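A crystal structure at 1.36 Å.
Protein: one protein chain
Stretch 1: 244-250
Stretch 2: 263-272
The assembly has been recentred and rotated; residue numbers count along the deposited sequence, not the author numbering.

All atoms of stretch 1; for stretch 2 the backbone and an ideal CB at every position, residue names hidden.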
# COMPACT_ATOMS: atom_id res chain seq x y z
N LYS A 244 15.09 -11.02 -27.76
CA LYS A 244 15.40 -10.83 -29.19
C LYS A 244 16.88 -11.02 -29.46
O LYS A 244 17.72 -10.42 -28.79
CB LYS A 244 14.96 -9.44 -29.66
CG LYS A 244 15.25 -9.12 -31.14
CD LYS A 244 14.35 -9.88 -32.13
CE LYS A 244 14.60 -9.43 -33.53
NZ LYS A 244 13.75 -10.20 -34.51
N GLY A 245 17.20 -11.91 -30.39
CA GLY A 245 18.58 -12.22 -30.73
C GLY A 245 19.08 -13.50 -30.11
O GLY A 245 20.17 -13.99 -30.49
N ALA A 246 18.32 -14.07 -29.17
CA ALA A 246 18.78 -15.23 -28.40
C ALA A 246 18.13 -16.54 -28.82
O ALA A 246 17.88 -17.41 -28.00
CB ALA A 246 18.59 -15.01 -26.92
N GLY A 247 17.85 -16.65 -30.12
CA GLY A 247 17.55 -17.93 -30.74
C GLY A 247 16.42 -18.66 -30.06
O GLY A 247 15.27 -18.21 -30.09
N GLU A 248 16.73 -19.80 -29.44
CA GLU A 248 15.68 -20.65 -28.85
C GLU A 248 14.96 -20.04 -27.65
O GLU A 248 13.88 -20.48 -27.26
CB GLU A 248 16.26 -22.00 -28.46
CG GLU A 248 16.79 -22.80 -29.62
CD GLU A 248 17.26 -24.18 -29.19
OE1 GLU A 248 17.57 -24.35 -27.99
OE2 GLU A 248 17.33 -25.09 -30.06
N LEU A 249 15.56 -19.00 -27.08
CA LEU A 249 14.92 -18.27 -25.97
C LEU A 249 14.10 -17.07 -26.40
O LEU A 249 13.44 -16.46 -25.56
CB LEU A 249 15.94 -17.87 -24.89
CG LEU A 249 16.43 -19.05 -24.05
CD1 LEU A 249 17.43 -18.57 -23.04
CD2 LEU A 249 15.26 -19.74 -23.35
N GLU A 250 14.07 -16.75 -27.70
CA GLU A 250 13.21 -15.68 -28.17
C GLU A 250 11.78 -15.96 -27.81
O GLU A 250 11.24 -17.04 -28.10
CB GLU A 250 13.30 -15.47 -29.67
CG GLU A 250 14.54 -14.76 -30.14
CD GLU A 250 14.46 -14.20 -31.55
OE1 GLU A 250 13.50 -14.49 -32.33
OE2 GLU A 250 15.41 -13.48 -31.93
N UNK A 263 25.74 -21.52 -23.93
CA UNK A 263 25.57 -21.96 -25.32
C UNK A 263 24.63 -21.04 -26.09
O UNK A 263 24.88 -20.72 -27.26
CB UNK A 263 25.04 -23.39 -25.36
N UNK A 264 23.57 -20.56 -25.44
CA UNK A 264 22.64 -19.63 -26.07
C UNK A 264 23.36 -18.35 -26.43
O UNK A 264 23.18 -17.81 -27.52
CB UNK A 264 21.45 -19.34 -25.15
N UNK A 265 24.19 -17.87 -25.51
CA UNK A 265 24.94 -16.63 -25.78
C UNK A 265 25.95 -16.82 -26.91
O UNK A 265 26.06 -15.94 -27.77
CB UNK A 265 25.66 -16.16 -24.52
N UNK A 266 26.63 -17.96 -26.96
CA UNK A 266 27.58 -18.24 -28.06
C UNK A 266 26.87 -18.18 -29.40
O UNK A 266 27.36 -17.52 -30.34
CB UNK A 266 28.24 -19.61 -27.88
N UNK A 267 25.74 -18.85 -29.49
CA UNK A 267 24.95 -18.87 -30.70
C UNK A 267 24.46 -17.47 -31.09
O UNK A 267 24.47 -17.11 -32.27
CB UNK A 267 23.76 -19.82 -30.52
N UNK A 268 23.99 -16.70 -30.11
CA UNK A 268 23.50 -15.35 -30.35
C UNK A 268 24.61 -14.45 -30.90
O UNK A 268 24.40 -13.70 -31.85
CB UNK A 268 22.93 -14.76 -29.06
N UNK A 269 25.80 -14.56 -30.32
CA UNK A 269 26.96 -13.79 -30.80
C UNK A 269 27.30 -14.20 -32.23
O UNK A 269 27.51 -13.34 -33.08
CB UNK A 269 28.17 -14.00 -29.89
N UNK A 270 27.36 -15.49 -32.48
CA UNK A 270 27.62 -15.98 -33.84
C UNK A 270 26.64 -15.40 -34.87
O UNK A 270 27.03 -14.90 -35.94
CB UNK A 270 27.54 -17.51 -33.86
N UNK A 271 25.35 -15.44 -34.55
CA UNK A 271 24.34 -14.92 -35.48
C UNK A 271 24.47 -13.41 -35.73
O UNK A 271 24.17 -12.94 -36.82
CB UNK A 271 22.94 -15.23 -34.94
N UNK A 272 24.99 -12.68 -34.74
CA UNK A 272 25.22 -11.23 -34.82
C UNK A 272 26.59 -10.80 -35.34
O UNK A 272 26.87 -9.60 -35.41
CB UNK A 272 25.02 -10.62 -33.43

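Stretch 2 is helical, and its backbone comes closest to stretch 1 where the CA atoms of Ala-246 and position 268 lie 5.1 Å apart. No direct hydrogen bond joins the two stretches, so the contact rests on apolar packing and water.

Position 263 is out of reach of stretch 1. Many side chains would suit it. It is Glu-263, which makes long salt bridges along its own helix.

Position 264 points toward stretch 1. Its ideal CB lies 4.6 Å from Leu-249 CD1 and 5.0 Å from Ala-246 O. The methyl groups of Ala-246 and Leu-249 offer an apolar surface, so Val, Ile, Leu or Met would be reasonable. The residue is Val-264, with chi1 t. Its CG1 lies 3.9 Å from Ala-246 CB and 4.2 Å from Leu-249 CD1, and so touches both residues.

Position 265 points away and stretch 1 does not constrain it. Many side chains would do. It is Ile-265. Position 266 is out of reach and equally free. It is Lys-266, whose NZ lies 3.7 Å from Glu-263 OE2 in a long salt bridge.

Position 267 points toward stretch 1, but its ideal CB has nothing of that stretch within 5.5 Å. A long or polar side chain would fit. It is Lys-267. Its NZ forms a long salt bridge at 3.9 Å with Glu-263 OE1, one turn back.

Position 268 points toward stretch 1 at close quarters. Its ideal CB is 3.2 Å from Gly-245 O, which is tight, and 4.2 Å from Ala-246 CA. A small residue is expected, Ala or Gly. It is Ala-268. Water 1 donates to both Gly-245 O and Ala-268 O, at 2.8 Å each, tying the two backbones together.

Position 269 points away and is free as far as stretch 1 shows. It is Lys-269, whose NZ is hydrogen-bonded elsewhere in the structure. Position 270 is out of reach, so stretch 1 leaves it open to many side chains. It is Glu-270.

Position 271 points toward stretch 1, with its ideal CB 5.4 Å from Gly-245 O. That leaves room for a longer side chain, and polar ones such as Gln, Glu, Lys or Arg would suit. It is Gln-271. Water 2 donates to Gln-271 OE1 at 2.4 Å and to Gly-245 O at 3.1 Å, bridging the stretches.

Position 272 points toward stretch 1 but makes no contact. Several residues would do. It is Ala-272.

Stretch 2 (263-272) EVIKKAKEQA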
# COMPACT_ATOMS: atom_id res chain seq x y z
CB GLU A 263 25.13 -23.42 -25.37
CG GLU A 263 26.24 -24.38 -24.92
CD GLU A 263 27.57 -24.19 -25.70
OE1 GLU A 263 27.54 -23.98 -26.95
OE2 GLU A 263 28.64 -24.23 -25.05
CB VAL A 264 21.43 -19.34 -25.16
CG1 VAL A 264 20.65 -18.11 -25.64
CG2 VAL A 264 20.52 -20.59 -25.09
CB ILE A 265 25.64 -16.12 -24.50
CG1 ILE A 265 24.59 -15.67 -23.48
CG2 ILE A 265 26.62 -14.95 -24.83
CD1 ILE A 265 25.17 -15.42 -22.06
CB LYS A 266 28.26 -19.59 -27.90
CG LYS A 266 29.32 -19.59 -26.81
CD LYS A 266 29.95 -20.96 -26.68
CE LYS A 266 30.92 -21.04 -25.51
NZ LYS A 266 31.77 -22.29 -25.58
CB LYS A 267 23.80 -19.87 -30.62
CG LYS A 267 24.26 -21.31 -30.58
CD LYS A 267 23.10 -22.24 -30.41
CE LYS A 267 23.56 -23.70 -30.32
NZ LYS A 267 24.16 -24.01 -28.98
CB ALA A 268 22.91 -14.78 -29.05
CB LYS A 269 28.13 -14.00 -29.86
CG LYS A 269 27.99 -13.22 -28.54
CD LYS A 269 29.11 -13.44 -27.55
CE LYS A 269 28.92 -12.62 -26.30
NZ LYS A 269 29.86 -13.04 -25.22
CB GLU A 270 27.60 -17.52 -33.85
CG GLU A 270 28.83 -18.13 -33.21
CD GLU A 270 28.88 -19.66 -33.24
OE1 GLU A 270 27.82 -20.32 -33.00
OE2 GLU A 270 29.99 -20.21 -33.49
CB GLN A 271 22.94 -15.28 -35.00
CG GLN A 271 22.66 -16.79 -35.07
CD GLN A 271 21.20 -17.15 -34.80
OE1 GLN A 271 20.51 -16.51 -34.00
NE2 GLN A 271 20.73 -18.20 -35.47
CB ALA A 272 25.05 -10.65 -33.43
O HOH W 1 21.90 -12.53 -32.10
O HOH W 2 20.72 -16.82 -31.63
O HOH W 3 17.72 -15.07 -32.61
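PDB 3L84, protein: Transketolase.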